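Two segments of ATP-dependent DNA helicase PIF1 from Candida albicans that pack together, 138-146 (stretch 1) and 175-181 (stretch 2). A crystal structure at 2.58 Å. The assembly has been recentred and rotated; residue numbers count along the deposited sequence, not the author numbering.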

# COMPACT_ATOMS: atom_id res chain seq x y z
N GLN A 138 -1.26 20.45 -9.83
CA GLN A 138 -1.57 19.51 -10.89
C GLN A 138 -1.91 18.15 -10.27
O GLN A 138 -1.07 17.55 -9.58
CB GLN A 138 -0.41 19.39 -11.87
CG GLN A 138 -0.65 18.40 -13.01
CD GLN A 138 0.60 18.14 -13.84
OE1 GLN A 138 1.65 18.72 -13.59
NE2 GLN A 138 0.48 17.25 -14.81
N LEU A 139 -3.12 17.67 -10.50
CA LEU A 139 -3.55 16.39 -9.96
C LEU A 139 -3.28 15.30 -10.99
O LEU A 139 -3.68 15.42 -12.15
CB LEU A 139 -5.03 16.44 -9.60
CG LEU A 139 -5.65 15.19 -8.99
CD1 LEU A 139 -4.96 14.86 -7.67
CD2 LEU A 139 -7.13 15.41 -8.78
N VAL A 140 -2.57 14.25 -10.56
CA VAL A 140 -2.28 13.09 -11.40
C VAL A 140 -2.82 11.87 -10.66
O VAL A 140 -2.18 11.35 -9.75
CB VAL A 140 -0.78 12.93 -11.68
CG1 VAL A 140 -0.53 11.65 -12.50
CG2 VAL A 140 -0.21 14.17 -12.40
N ALA A 141 -4.02 11.44 -11.03
CA ALA A 141 -4.64 10.27 -10.44
C ALA A 141 -4.33 9.03 -11.27
O ALA A 141 -4.36 9.07 -12.50
CB ALA A 141 -6.15 10.44 -10.33
N CYS A 142 -4.06 7.92 -10.59
CA CYS A 142 -3.63 6.70 -11.25
C CYS A 142 -4.24 5.51 -10.53
O CYS A 142 -4.10 5.39 -9.31
CB CYS A 142 -2.10 6.61 -11.25
SG CYS A 142 -1.43 5.06 -11.86
N GLY A 143 -4.91 4.64 -11.27
CA GLY A 143 -5.46 3.45 -10.66
C GLY A 143 -6.51 2.80 -11.55
O GLY A 143 -6.55 3.04 -12.76
N ASP A 144 -7.36 2.00 -10.92
CA ASP A 144 -8.31 1.15 -11.63
C ASP A 144 -9.53 1.00 -10.74
O ASP A 144 -9.44 0.39 -9.67
CB ASP A 144 -7.69 -0.21 -11.96
CG ASP A 144 -8.64 -1.13 -12.72
OD1 ASP A 144 -9.69 -0.66 -13.21
OD2 ASP A 144 -8.33 -2.35 -12.82
N PHE A 145 -10.66 1.59 -11.14
CA PHE A 145 -11.84 1.55 -10.28
C PHE A 145 -12.53 0.18 -10.27
O PHE A 145 -13.43 -0.02 -9.45
CB PHE A 145 -12.83 2.65 -10.68
CG PHE A 145 -12.37 4.04 -10.30
CD1 PHE A 145 -12.38 4.45 -8.97
CD2 PHE A 145 -11.94 4.93 -11.26
CE1 PHE A 145 -11.96 5.73 -8.62
CE2 PHE A 145 -11.52 6.21 -10.92
CZ PHE A 145 -11.53 6.61 -9.60
N TYR A 146 -12.14 -0.76 -11.15
CA TYR A 146 -12.61 -2.13 -11.01
C TYR A 146 -11.91 -2.86 -9.88
O TYR A 146 -12.29 -4.00 -9.55
CB TYR A 146 -12.40 -2.92 -12.32
CG TYR A 146 -13.50 -2.70 -13.34
CD1 TYR A 146 -14.83 -2.84 -12.99
CD2 TYR A 146 -13.20 -2.33 -14.65
CE1 TYR A 146 -15.84 -2.64 -13.92
CE2 TYR A 146 -14.21 -2.12 -15.58
CZ TYR A 146 -15.53 -2.28 -15.21
OH TYR A 146 -16.54 -2.08 -16.12
N ALA A 175 -14.71 17.56 -6.59
CA ALA A 175 -13.29 17.80 -6.80
C ALA A 175 -12.79 17.13 -8.07
O ALA A 175 -12.12 17.75 -8.90
CB ALA A 175 -12.49 17.31 -5.59
N TRP A 176 -13.13 15.85 -8.24
CA TRP A 176 -12.71 15.11 -9.42
C TRP A 176 -13.19 15.80 -10.70
O TRP A 176 -12.41 15.98 -11.64
CB TRP A 176 -13.26 13.69 -9.35
CG TRP A 176 -12.86 12.80 -10.47
CD1 TRP A 176 -13.43 12.72 -11.71
CD2 TRP A 176 -11.80 11.82 -10.45
NE1 TRP A 176 -12.79 11.76 -12.47
CE2 TRP A 176 -11.79 11.20 -11.72
CE3 TRP A 176 -10.87 11.42 -9.49
CZ2 TRP A 176 -10.88 10.21 -12.04
CZ3 TRP A 176 -9.97 10.43 -9.82
CH2 TRP A 176 -9.98 9.84 -11.08
N LYS A 177 -14.46 16.19 -10.74
CA LYS A 177 -15.05 16.66 -11.99
C LYS A 177 -14.48 18.01 -12.42
O LYS A 177 -14.39 18.28 -13.62
CB LYS A 177 -16.57 16.74 -11.85
CG LYS A 177 -17.19 15.42 -11.45
CD LYS A 177 -18.71 15.51 -11.37
CE LYS A 177 -19.31 14.18 -10.92
NZ LYS A 177 -20.79 14.26 -10.77
N GLU A 178 -14.09 18.85 -11.47
CA GLU A 178 -13.54 20.15 -11.83
C GLU A 178 -12.02 20.12 -12.03
O GLU A 178 -11.48 21.05 -12.65
CB GLU A 178 -13.91 21.20 -10.78
CG GLU A 178 -13.07 21.15 -9.53
CD GLU A 178 -13.34 22.31 -8.61
OE1 GLU A 178 -14.22 23.14 -8.93
OE2 GLU A 178 -12.67 22.40 -7.56
N THR A 179 -11.33 19.08 -11.58
CA THR A 179 -9.88 19.02 -11.69
C THR A 179 -9.40 18.12 -12.82
O THR A 179 -8.54 18.53 -13.61
CB THR A 179 -9.25 18.55 -10.37
OG1 THR A 179 -9.75 19.33 -9.29
CG2 THR A 179 -7.74 18.71 -10.45
N ILE A 180 -9.90 16.88 -12.89
CA ILE A 180 -9.46 15.94 -13.92
C ILE A 180 -9.87 16.47 -15.28
O ILE A 180 -11.06 16.69 -15.55
CB ILE A 180 -10.05 14.54 -13.65
CG1 ILE A 180 -9.53 13.99 -12.33
CG2 ILE A 180 -9.74 13.59 -14.80
CD1 ILE A 180 -8.03 13.87 -12.27
N GLN A 181 -8.89 16.71 -16.14
CA GLN A 181 -9.16 17.26 -17.46
C GLN A 181 -9.13 16.21 -18.57
O GLN A 181 -9.66 16.46 -19.65
CB GLN A 181 -8.15 18.36 -17.79
CG GLN A 181 -8.03 19.41 -16.70
CD GLN A 181 -7.02 20.47 -17.05
OE1 GLN A 181 -5.86 20.41 -16.64
NE2 GLN A 181 -7.45 21.46 -17.82

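Which residues of the strand at the start of stretch 1 face the helix of stretch 2? Those at alternate positions do. Gln138, Val140 and Cys142 point their CA-to-CB bonds away, while Leu139 and Ala141 point toward the helix, as the up-and-down pleat of an extended strand requires. No hydrogen bond crosses between the stretches, so the contact rests on the fit of carbon against carbon, and it is small, burying 276 Å² with both sides summed.

How does Leu139 meet the end of the helix? The backbones come nearest here, with the CA atoms of Leu139 and Thr179 7.1 Å apart, and Leu139 CB lies 3.6 Å from Thr179 CG2. Thr179 turns its methyl to the strand, while its hydroxyl is engaged within its own helix: Thr179 OG1 donates to Ala175 O at 2.9 Å, one turn back. The polar group is thereby satisfied without any partner on the strand. Leu139, with chi1 t and chi2 p, also reaches Ile180, its CD2 standing 3.9 Å from Ile180 CD1. Ile180 is the first residue to leave helical phi/psi, yet its N still bonds to Trp176 O at 2.9 Å. Its CA-to-CB bond points sideways, and the m, m rotamer brings the end of the side chain nearer the strand.

What does a residue as small as Ala141 contribute? Its one methyl touches two larger side chains. Ala141 CB is 3.9 Å from Trp176 CZ3 and 4.4 Å from Ile180 CD1, so the same Ile180 methyl meets both inward-pointing strand residues. The CA-to-CB bond of Trp176 points sideways to stretch 1, but the end of the side chain comes nearer, and an atom of its six-membered ring, CZ3, is the one closest to Ala141 CB.

How does the contact continue after Ala141 and Cys142? Gly143 and Asp144 make no contact with stretch 2. At its phi/psi of 163/-159, a CB on Gly143 would be jammed against the carbonyl O of Cys142, so the backbone itself calls for glycine. Asp144 helps to hold the following turn, with Tyr146 N donating to Asp144 OD1 at 3.2 Å. Between them in sequence, Phe145 points back toward the helix and presents its edge to the face of Trp176. The six-membered rings have centroids 5.7 Å apart and planes at 71°, an offset edge-to-face pair, with Phe145 CZ 3.9 Å from Trp176 CH2. Trp176 thus links the strand to the loop that follows it, touching both Ala141 and Phe145.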